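Local coordinates for protein alkaline serine protease AL20 (Nesterenkonia abyssinica, PDB 3CP7) that cleaves peptide bonds as a secreted, trypsin-like serine endopeptidase, probably with a catalytic triad of the chymotrypsin type, at residues A[27-33]-A[104-109]; A[51-57]-A[70-76]; A[91-95]-A[206-211]. Numbering follows the deposited sequence.

Contact 1 (A[27-33]-A[104-109])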
loop_
_atom_site.group_PDB
_atom_site.type_symbol
_atom_site.label_atom_id
_atom_site.label_comp_id
_atom_site.label_asym_id
_atom_site.label_seq_id
_atom_site.Cartn_x
_atom_site.Cartn_y
_atom_site.Cartn_z
ATOM N N ILE A 27 13.369 -7.030 11.925
ATOM C CA ILE A 27 13.911 -7.292 10.590
ATOM C C ILE A 27 13.485 -8.679 10.120
ATOM O O ILE A 27 13.790 -9.685 10.770
ATOM C CB ILE A 27 15.460 -7.208 10.535
ATOM C CG1 ILE A 27 15.957 -5.867 11.081
ATOM C CG2 ILE A 27 15.948 -7.431 9.099
ATOM C CD1 ILE A 27 17.486 -5.800 11.253
ATOM N N VAL A 28 12.778 -8.719 8.993
ATOM C CA VAL A 28 12.373 -9.980 8.371
ATOM C C VAL A 28 13.154 -10.166 7.075
ATOM O O VAL A 28 13.473 -9.194 6.389
ATOM C CB VAL A 28 10.840 -10.058 8.125
ATOM C CG1 VAL A 28 10.115 -10.203 9.470
ATOM C CG2 VAL A 28 10.322 -8.852 7.305
ATOM N N ALA A 29 13.491 -11.417 6.767
ATOM C CA ALA A 29 14.282 -11.712 5.565
ATOM C C ALA A 29 13.594 -11.125 4.347
ATOM O O ALA A 29 12.395 -11.314 4.176
ATOM C CB ALA A 29 14.450 -13.198 5.406
ATOM N N SER A 30 14.340 -10.401 3.515
ATOM C CA SER A 30 13.753 -9.733 2.356
ATOM C C SER A 30 14.743 -9.607 1.220
ATOM O O SER A 30 15.937 -9.407 1.452
ATOM C CB SER A 30 13.299 -8.331 2.745
ATOM O OG SER A 30 14.394 -7.517 3.128
ATOM N N ALA A 31 14.244 -9.677 -0.013
ATOM C CA ALA A 31 15.118 -9.450 -1.173
ATOM C C ALA A 31 15.843 -8.103 -1.076
ATOM O O ALA A 31 17.040 -8.006 -1.395
ATOM C CB ALA A 31 14.335 -9.541 -2.473
ATOM N N ASN A 32 15.144 -7.056 -0.639
ATOM C CA ASN A 32 15.780 -5.740 -0.578
ATOM C C ASN A 32 16.678 -5.533 0.635
ATOM O O ASN A 32 17.327 -4.485 0.742
ATOM C CB ASN A 32 14.771 -4.590 -0.701
ATOM C CG ASN A 32 13.752 -4.546 0.428
ATOM O OD1 ASN A 32 13.974 -5.090 1.514
ATOM N ND2 ASN A 32 12.627 -3.869 0.177
ATOM N N GLN A 33 16.700 -6.519 1.538
ATOM C CA GLN A 33 17.560 -6.486 2.732
ATOM C C GLN A 33 17.281 -5.287 3.649
ATOM O O GLN A 33 18.105 -4.921 4.486
ATOM C CB GLN A 33 19.043 -6.526 2.327
ATOM C CG GLN A 33 19.432 -7.766 1.532
ATOM C CD GLN A 33 19.522 -9.013 2.387
ATOM O OE1 GLN A 33 20.358 -9.102 3.292
ATOM N NE2 GLN A 33 18.672 -9.992 2.103
ATOM N N THR A 104 22.803 -2.149 3.782
ATOM C CA THR A 104 21.401 -2.343 4.150
ATOM C C THR A 104 21.299 -2.844 5.597
ATOM O O THR A 104 22.257 -3.384 6.161
ATOM C CB THR A 104 20.734 -3.363 3.238
ATOM O OG1 THR A 104 21.458 -4.590 3.332
ATOM C CG2 THR A 104 20.717 -2.881 1.774
ATOM N N VAL A 105 20.126 -2.684 6.202
ATOM C CA VAL A 105 19.985 -3.045 7.607
ATOM C C VAL A 105 20.217 -4.545 7.835
ATOM O O VAL A 105 20.783 -4.942 8.859
ATOM C CB VAL A 105 18.627 -2.573 8.195
ATOM C CG1 VAL A 105 17.465 -3.511 7.797
ATOM C CG2 VAL A 105 18.719 -2.461 9.697
ATOM N N GLN A 106 19.781 -5.375 6.888
ATOM C CA GLN A 106 19.951 -6.816 7.030
ATOM C C GLN A 106 21.429 -7.200 6.914
ATOM O O GLN A 106 21.880 -8.107 7.597
ATOM C CB GLN A 106 19.078 -7.584 6.021
ATOM C CG GLN A 106 18.983 -9.086 6.299
ATOM C CD GLN A 106 17.994 -9.822 5.406
ATOM O OE1 GLN A 106 18.155 -11.028 5.157
ATOM N NE2 GLN A 106 16.960 -9.137 4.959
ATOM N N GLN A 107 22.162 -6.499 6.051
ATOM C CA GLN A 107 23.610 -6.700 5.925
ATOM C C GLN A 107 24.345 -6.218 7.175
ATOM O O GLN A 107 25.300 -6.857 7.633
ATOM C CB GLN A 107 24.130 -5.971 4.689
ATOM C CG GLN A 107 23.845 -6.699 3.383
ATOM C CD GLN A 107 24.687 -7.945 3.215
ATOM O OE1 GLN A 107 24.196 -9.059 3.383
ATOM N NE2 GLN A 107 25.972 -7.763 2.885
ATOM N N GLN A 108 23.902 -5.083 7.712
ATOM C CA GLN A 108 24.470 -4.521 8.935
ATOM C C GLN A 108 24.351 -5.493 10.103
ATOM O O GLN A 108 25.314 -5.767 10.820
ATOM C CB GLN A 108 23.735 -3.219 9.287
ATOM C CG GLN A 108 24.060 -2.677 10.682
ATOM C CD GLN A 108 25.477 -2.165 10.784
ATOM O OE1 GLN A 108 26.011 -1.584 9.838
ATOM N NE2 GLN A 108 26.088 -2.361 11.939
ATOM N N VAL A 109 23.139 -5.992 10.310
ATOM C CA VAL A 109 22.872 -6.846 11.458
ATOM C C VAL A 109 23.343 -8.280 11.214
ATOM O O VAL A 109 23.691 -8.989 12.159
ATOM C CB VAL A 109 21.367 -6.765 11.860
ATOM C CG1 VAL A 109 21.017 -7.768 12.924
ATOM C CG2 VAL A 109 21.048 -5.359 12.353
HETATM O O HOH W 1 15.186 -7.076 5.600
#
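Gln-33, Gln-106 and Ile-27 give most of the surface in this contact between the loop after strand 19-27 and the short helix 105-109. Gln-33 closes a type I beta turn that starts at Ser-30, with Gln-33 N bonded to Ser-30 O at 3.0 Å. Gln-33 NE2 gives a weak hydrogen bond to the same Ser-30 O, at 2.9 Å. The Gln-33 side chain lies against that of Gln-106, with Gln-33 OE1 3.3 Å from Gln-106 CD. Its backbone carbonyl takes a hydrogen bond from Gln-106 N, 3.0 Å from Gln-33 O. Gln-106 N lies in the first turn of the helix, which offers its amides no carbonyl, so the loop supplies one. Thr-104, the N-cap, accepts a weak bond at OG1 from Gln-107 N at 3.4 Å.

The extended side chain of Gln-106 reaches into the curve of the loop. Gln-106 NE2 gives a weak 2.8 Å bond to water 1, which donates to Val-28 O at 2.8 Å and is 2.6 Å from Ser-30 OG. Ile-27 makes the apolar end. Its CD1 meets Val-105 CG2 at 3.9 Å and Val-109 CG2 at 3.8 Å, and Val-105 also touches Trp-71 and Leu-97. The chemistry is divided: a direct backbone bond and a bridging water join the polar part, while Ile-27, Val-105 and Val-109 supply the apolar packing.

Contact 2 (A[51-57]-A[70-76])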
loop_
_atom_site.group_PDB
_atom_site.type_symbol
_atom_site.label_atom_id
_atom_site.label_comp_id
_atom_site.label_asym_id
_atom_site.label_seq_id
_atom_site.Cartn_x
_atom_site.Cartn_y
_atom_site.Cartn_z
ATOM N N PHE A 51 0.410 9.171 6.907
ATOM C CA PHE A 51 1.558 8.379 7.352
ATOM C C PHE A 51 2.296 9.037 8.513
ATOM O O PHE A 51 2.294 10.264 8.655
ATOM C CB PHE A 51 2.535 8.112 6.196
ATOM C CG PHE A 51 2.008 7.148 5.176
ATOM C CD1 PHE A 51 1.196 7.587 4.130
ATOM C CD2 PHE A 51 2.292 5.798 5.281
ATOM C CE1 PHE A 51 0.696 6.693 3.180
ATOM C CE2 PHE A 51 1.807 4.890 4.344
ATOM C CZ PHE A 51 1.009 5.337 3.284
ATOM N N ALA A 52 2.914 8.205 9.347
ATOM C CA ALA A 52 3.807 8.673 10.392
ATOM C C ALA A 52 4.983 9.414 9.760
ATOM O O ALA A 52 5.370 9.152 8.616
ATOM C CB ALA A 52 4.313 7.482 11.209
ATOM N N ARG A 53 5.541 10.352 10.512
ATOM C CA ARG A 53 6.701 11.096 10.059
ATOM C C ARG A 53 7.918 10.675 10.854
ATOM O O ARG A 53 7.807 10.267 12.010
ATOM C CB ARG A 53 6.453 12.596 10.205
ATOM C CG ARG A 53 5.425 13.124 9.214
ATOM C CD ARG A 53 5.270 14.633 9.311
ATOM N NE ARG A 53 4.169 15.025 10.188
ATOM C CZ ARG A 53 4.302 15.475 11.433
ATOM N NH1 ARG A 53 5.502 15.596 11.995
ATOM N NH2 ARG A 53 3.220 15.807 12.122
ATOM N N ASN A 54 9.078 10.748 10.214
ATOM C CA ASN A 54 10.356 10.453 10.862
ATOM C C ASN A 54 10.400 9.104 11.574
ATOM O O ASN A 54 10.909 8.979 12.693
ATOM C CB ASN A 54 10.754 11.600 11.788
ATOM C CG ASN A 54 10.928 12.902 11.035
ATOM O OD1 ASN A 54 11.338 12.914 9.871
ATOM N ND2 ASN A 54 10.600 14.000 11.685
ATOM N N PHE A 55 9.858 8.095 10.895
ATOM C CA PHE A 55 9.908 6.720 11.365
ATOM C C PHE A 55 11.352 6.249 11.362
ATOM O O PHE A 55 12.019 6.255 10.320
ATOM C CB PHE A 55 9.038 5.836 10.466
ATOM C CG PHE A 55 8.921 4.392 10.912
ATOM C CD1 PHE A 55 7.723 3.916 11.428
ATOM C CD2 PHE A 55 9.978 3.503 10.743
ATOM C CE1 PHE A 55 7.583 2.579 11.807
ATOM C CE2 PHE A 55 9.862 2.160 11.117
ATOM C CZ PHE A 55 8.655 1.700 11.655
ATOM N N VAL A 56 11.817 5.831 12.533
ATOM C CA VAL A 56 13.191 5.373 12.704
ATOM C C VAL A 56 13.206 4.045 13.464
ATOM O O VAL A 56 12.447 3.867 14.409
ATOM C CB VAL A 56 14.022 6.450 13.465
ATOM C CG1 VAL A 56 15.303 5.891 14.006
ATOM C CG2 VAL A 56 14.309 7.643 12.566
ATOM N N PHE A 57 14.098 3.150 13.053
ATOM C CA PHE A 57 14.216 1.820 13.634
ATOM C C PHE A 57 15.595 1.661 14.258
ATOM O O PHE A 57 16.600 1.965 13.618
ATOM C CB PHE A 57 14.021 0.758 12.547
ATOM C CG PHE A 57 14.199 -0.670 13.031
ATOM C CD1 PHE A 57 15.258 -1.450 12.558
ATOM C CD2 PHE A 57 13.293 -1.240 13.931
ATOM C CE1 PHE A 57 15.407 -2.767 12.986
ATOM C CE2 PHE A 57 13.440 -2.555 14.355
ATOM C CZ PHE A 57 14.514 -3.312 13.892
ATOM N N VAL A 70 20.765 3.774 14.098
ATOM C CA VAL A 70 19.361 4.121 13.915
ATOM C C VAL A 70 19.099 4.273 12.418
ATOM O O VAL A 70 19.904 4.868 11.706
ATOM C CB VAL A 70 19.010 5.414 14.707
ATOM C CG1 VAL A 70 19.616 6.659 14.073
ATOM C CG2 VAL A 70 17.530 5.575 14.853
ATOM N N TRP A 71 17.989 3.714 11.940
ATOM C CA TRP A 71 17.722 3.594 10.510
ATOM C C TRP A 71 16.411 4.260 10.121
ATOM O O TRP A 71 15.354 3.880 10.620
ATOM C CB TRP A 71 17.682 2.100 10.133
ATOM C CG TRP A 71 19.019 1.451 10.289
ATOM C CD1 TRP A 71 19.666 1.168 11.462
ATOM C CD2 TRP A 71 19.902 1.057 9.238
ATOM N NE1 TRP A 71 20.900 0.613 11.205
ATOM C CE2 TRP A 71 21.064 0.525 9.842
ATOM C CE3 TRP A 71 19.817 1.087 7.840
ATOM C CZ2 TRP A 71 22.145 0.042 9.089
ATOM C CZ3 TRP A 71 20.884 0.599 7.093
ATOM C CH2 TRP A 71 22.032 0.084 7.717
ATOM N N ALA A 72 16.471 5.244 9.227
ATOM C CA ALA A 72 15.270 5.956 8.795
ATOM C C ALA A 72 14.501 5.167 7.744
ATOM O O ALA A 72 15.102 4.522 6.885
ATOM C CB ALA A 72 15.633 7.336 8.246
ATOM N N ALA A 73 13.169 5.243 7.799
ATOM C CA ALA A 73 12.338 4.648 6.758
ATOM C C ALA A 73 12.372 5.446 5.460
ATOM O O ALA A 73 12.409 6.688 5.471
ATOM C CB ALA A 73 10.902 4.517 7.234
ATOM N N GLU A 74 12.356 4.725 4.342
ATOM C CA GLU A 74 12.174 5.329 3.025
ATOM C C GLU A 74 10.778 5.090 2.471
ATOM O O GLU A 74 10.199 5.984 1.862
ATOM C CB GLU A 74 13.219 4.824 2.041
ATOM C CG GLU A 74 14.614 5.298 2.378
ATOM C CD GLU A 74 15.608 5.099 1.252
ATOM O OE1 GLU A 74 15.429 4.170 0.430
ATOM O OE2 GLU A 74 16.583 5.878 1.202
ATOM N N GLU A 75 10.254 3.880 2.667
ATOM C CA GLU A 75 8.884 3.551 2.259
ATOM C C GLU A 75 8.145 2.888 3.407
ATOM O O GLU A 75 8.539 1.817 3.873
ATOM C CB GLU A 75 8.838 2.604 1.056
ATOM C CG GLU A 75 9.233 3.227 -0.280
ATOM C CD GLU A 75 10.698 3.052 -0.600
ATOM O OE1 GLU A 75 11.389 2.271 0.089
ATOM O OE2 GLU A 75 11.163 3.710 -1.557
ATOM N N LEU A 76 7.073 3.532 3.852
ATOM C CA LEU A 76 6.133 2.925 4.784
ATOM C C LEU A 76 5.070 2.218 3.962
ATOM O O LEU A 76 4.471 2.825 3.056
ATOM C CB LEU A 76 5.520 3.996 5.680
ATOM C CG LEU A 76 6.559 4.850 6.423
ATOM C CD1 LEU A 76 5.907 6.037 7.116
ATOM C CD2 LEU A 76 7.341 3.998 7.414
#
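Strands 55-59 and 71-78 form an antiparallel hairpin in the closed six-stranded N-terminal barrel of this trypsin-like fold. Val-56 also bonds through its backbone to Phe-13 of strand 9-16, which helps to close the barrel. The side chains of Phe-57 and Trp-71 lie on one face of the hairpin, those of Val-56 and Ala-72 on the other. Phe-57 and Trp-71 are a hydrogen-bonded pair, with Phe-57 N to Trp-71 O and Trp-71 N to Phe-57 O both at 2.8 Å. Val-56 and Ala-72 are a non-hydrogen-bonded pair. Ala-73 N to Phe-55 O, at 2.9 Å, adds the next bond.

Beyond this ladder the two chains part. Each turns a corner, at Asn-54 and at Glu-74, where Glu-74 and Glu-75 make a classic beta bulge opposite Val-96. The CA atoms of Phe-51 and Leu-76 are 7.6 Å apart, and Leu-76 is the knob that fills this gap, between Phe-51, Ala-52 and Phe-55. Its CD2 lies over the face of the Phe-55 ring, a CH-pi contact 4.2 Å from the ring centroid. Leu-76 CD1 reaches Ala-52 O at 3.5 Å, and Leu-76 CB packs on Phe-51 CD2 at 3.7 Å. The small Ala-73 fits beside Phe-55, with Ala-73 CB 3.8 Å from Phe-55 CD2. Leu-76 N bonds to Asn-84 of the second subunit, and Glu-75 forms a salt bridge with Arg-85 of the second subunit. Backbone bonds thus set the register at one end, and apolar side chains fill the wider gap at the other.

Contact 3 (A[91-95]-A[206-211])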
loop_
_atom_site.group_PDB
_atom_site.type_symbol
_atom_site.label_atom_id
_atom_site.label_comp_id
_atom_site.label_asym_id
_atom_site.label_seq_id
_atom_site.Cartn_x
_atom_site.Cartn_y
_atom_site.Cartn_z
ATOM N N ASP A 91 -3.991 -5.009 11.008
ATOM C CA ASP A 91 -3.084 -4.048 11.627
ATOM C C ASP A 91 -1.650 -4.568 11.574
ATOM O O ASP A 91 -1.032 -4.829 12.607
ATOM C CB ASP A 91 -3.476 -3.730 13.076
ATOM C CG ASP A 91 -2.650 -2.603 13.672
ATOM O OD1 ASP A 91 -2.606 -2.474 14.915
ATOM O OD2 ASP A 91 -2.037 -1.836 12.900
ATOM N N TYR A 92 -1.145 -4.745 10.355
ATOM C CA TYR A 92 0.248 -5.107 10.113
ATOM C C TYR A 92 0.769 -4.217 8.986
ATOM O O TYR A 92 -0.005 -3.627 8.216
ATOM C CB TYR A 92 0.401 -6.597 9.749
ATOM C CG TYR A 92 -0.550 -7.044 8.671
ATOM C CD1 TYR A 92 -1.694 -7.786 8.989
ATOM C CD2 TYR A 92 -0.343 -6.706 7.331
ATOM C CE1 TYR A 92 -2.594 -8.178 8.003
ATOM C CE2 TYR A 92 -1.239 -7.083 6.344
ATOM C CZ TYR A 92 -2.372 -7.820 6.682
ATOM O OH TYR A 92 -3.271 -8.192 5.707
ATOM N N ALA A 93 2.091 -4.125 8.894
ATOM C CA ALA A 93 2.722 -3.243 7.928
ATOM C C ALA A 93 4.192 -3.555 7.856
ATOM O O ALA A 93 4.724 -4.301 8.671
ATOM C CB ALA A 93 2.515 -1.784 8.324
ATOM N N PHE A 94 4.845 -2.963 6.867
ATOM C CA PHE A 94 6.278 -3.130 6.697
ATOM C C PHE A 94 6.882 -1.778 6.430
ATOM O O PHE A 94 6.270 -0.952 5.745
ATOM C CB PHE A 94 6.552 -4.097 5.534
ATOM C CG PHE A 94 5.951 -5.453 5.750
ATOM C CD1 PHE A 94 6.653 -6.424 6.462
ATOM C CD2 PHE A 94 4.652 -5.736 5.321
ATOM C CE1 PHE A 94 6.094 -7.665 6.716
ATOM C CE2 PHE A 94 4.087 -6.966 5.577
ATOM C CZ PHE A 94 4.790 -7.929 6.293
ATOM N N ALA A 95 8.073 -1.542 6.963
ATOM C CA ALA A 95 8.811 -0.326 6.630
ATOM C C ALA A 95 10.089 -0.729 5.925
ATOM O O ALA A 95 10.822 -1.616 6.377
ATOM C CB ALA A 95 9.112 0.490 7.887
ATOM N N GLY A 206 -3.345 -11.709 2.773
ATOM C CA GLY A 206 -3.185 -10.252 2.725
ATOM C C GLY A 206 -1.799 -9.866 3.202
ATOM O O GLY A 206 -1.062 -9.130 2.515
ATOM N N ALA A 207 -1.429 -10.369 4.378
ATOM C CA ALA A 207 -0.109 -10.106 4.928
ATOM C C ALA A 207 0.977 -10.643 3.998
ATOM O O ALA A 207 1.986 -9.977 3.791
ATOM C CB ALA A 207 0.017 -10.688 6.314
ATOM N N GLN A 208 0.774 -11.828 3.420
ATOM C CA GLN A 208 1.804 -12.395 2.552
ATOM C C GLN A 208 2.041 -11.538 1.312
ATOM O O GLN A 208 3.186 -11.270 0.944
ATOM C CB GLN A 208 1.444 -13.806 2.121
ATOM C CG GLN A 208 2.562 -14.421 1.286
ATOM C CD GLN A 208 2.466 -15.910 1.156
ATOM O OE1 GLN A 208 1.414 -16.493 1.371
ATOM N NE2 GLN A 208 3.572 -16.534 0.774
ATOM N N GLN A 209 0.963 -11.108 0.675
ATOM C CA GLN A 209 1.086 -10.284 -0.517
ATOM C C GLN A 209 1.632 -8.881 -0.219
ATOM O O GLN A 209 2.369 -8.328 -1.021
ATOM C CB GLN A 209 -0.238 -10.225 -1.261
ATOM C CG GLN A 209 -0.609 -11.578 -1.863
ATOM C CD GLN A 209 -1.926 -11.565 -2.564
ATOM O OE1 GLN A 209 -1.988 -11.627 -3.791
ATOM N NE2 GLN A 209 -3.001 -11.476 -1.797
ATOM N N ASN A 210 1.282 -8.321 0.943
ATOM C CA ASN A 210 1.846 -7.040 1.370
ATOM C C ASN A 210 3.352 -7.199 1.608
ATOM O O ASN A 210 4.149 -6.360 1.183
ATOM C CB ASN A 210 1.121 -6.577 2.645
ATOM C CG ASN A 210 1.178 -5.064 2.894
ATOM O OD1 ASN A 210 1.054 -4.232 1.954
ATOM N ND2 ASN A 210 1.125 -4.699 4.196
ATOM N N TYR A 211 3.737 -8.286 2.279
ATOM C CA TYR A 211 5.148 -8.616 2.470
ATOM C C TYR A 211 5.902 -8.821 1.143
ATOM O O TYR A 211 7.003 -8.284 0.965
ATOM C CB TYR A 211 5.296 -9.872 3.342
ATOM C CG TYR A 211 6.663 -10.498 3.232
ATOM C CD1 TYR A 211 6.865 -11.614 2.423
ATOM C CD2 TYR A 211 7.763 -9.951 3.902
ATOM C CE1 TYR A 211 8.131 -12.180 2.291
ATOM C CE2 TYR A 211 9.028 -10.510 3.775
ATOM C CZ TYR A 211 9.193 -11.629 2.977
ATOM O OH TYR A 211 10.443 -12.194 2.845
#
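Asp-91 opens the segment but makes no contact with the helix. It bonds to His-41 and Ser-188, consistent with the acid of a Ser-His-Asp triad. Tyr-92 points toward the helix and receives Ala-207 CB over its ring face, 3.8 Å from the centroid, a CH-pi contact. Tyr-92 OH comes within 3.4 Å of Gly-206 C, where a side chain CB would clash, and bonds to His-90. Ala-93 turns the other way. Phe-94 points back to the helix. Tyr-211 CA sits over its ring face, 4.0 Å from the centroid, and Tyr-211 CB is 3.6 Å from Phe-94 CZ. Asn-210 ND2 lies at the ring edge, 3.8 Å from Phe-94 CD2. Ala-95 continues the strand but makes no contact with 206-211. Segment 206-211 of the C-terminal helix 205-214 runs at 16° to strand 93-95, with the axes 8.9 Å apart at closest approach. It covers a barrel strand that lies between strands 35-38 and 71-78.

All three contacts meet round the N-terminal barrel, with centres about 15 to 16 Å apart. Contacts 1 and 2 join through aromatic side chains: Trp-71 CZ3 lies 3.5 Å from Val-105 N, and Phe-57 CE1 lies 3.7 Å from Ile-27 CG1. Contacts 1 and 3 meet at a probable hydrogen bond, Tyr-211 OH to Ala-29 O at 2.5 Å. Strand 71-78 of contact 2 lies next to strand 93-97 of contact 3 in the same sheet, and Phe-55 CE2 is 3.7 Å from Ala-95 CB. Segment 91-95 of contact 3 begins at Asp-91, probably the acid of a triad with His-41 and Ser-169. Contacts 2 and 3 also touch the second subunit.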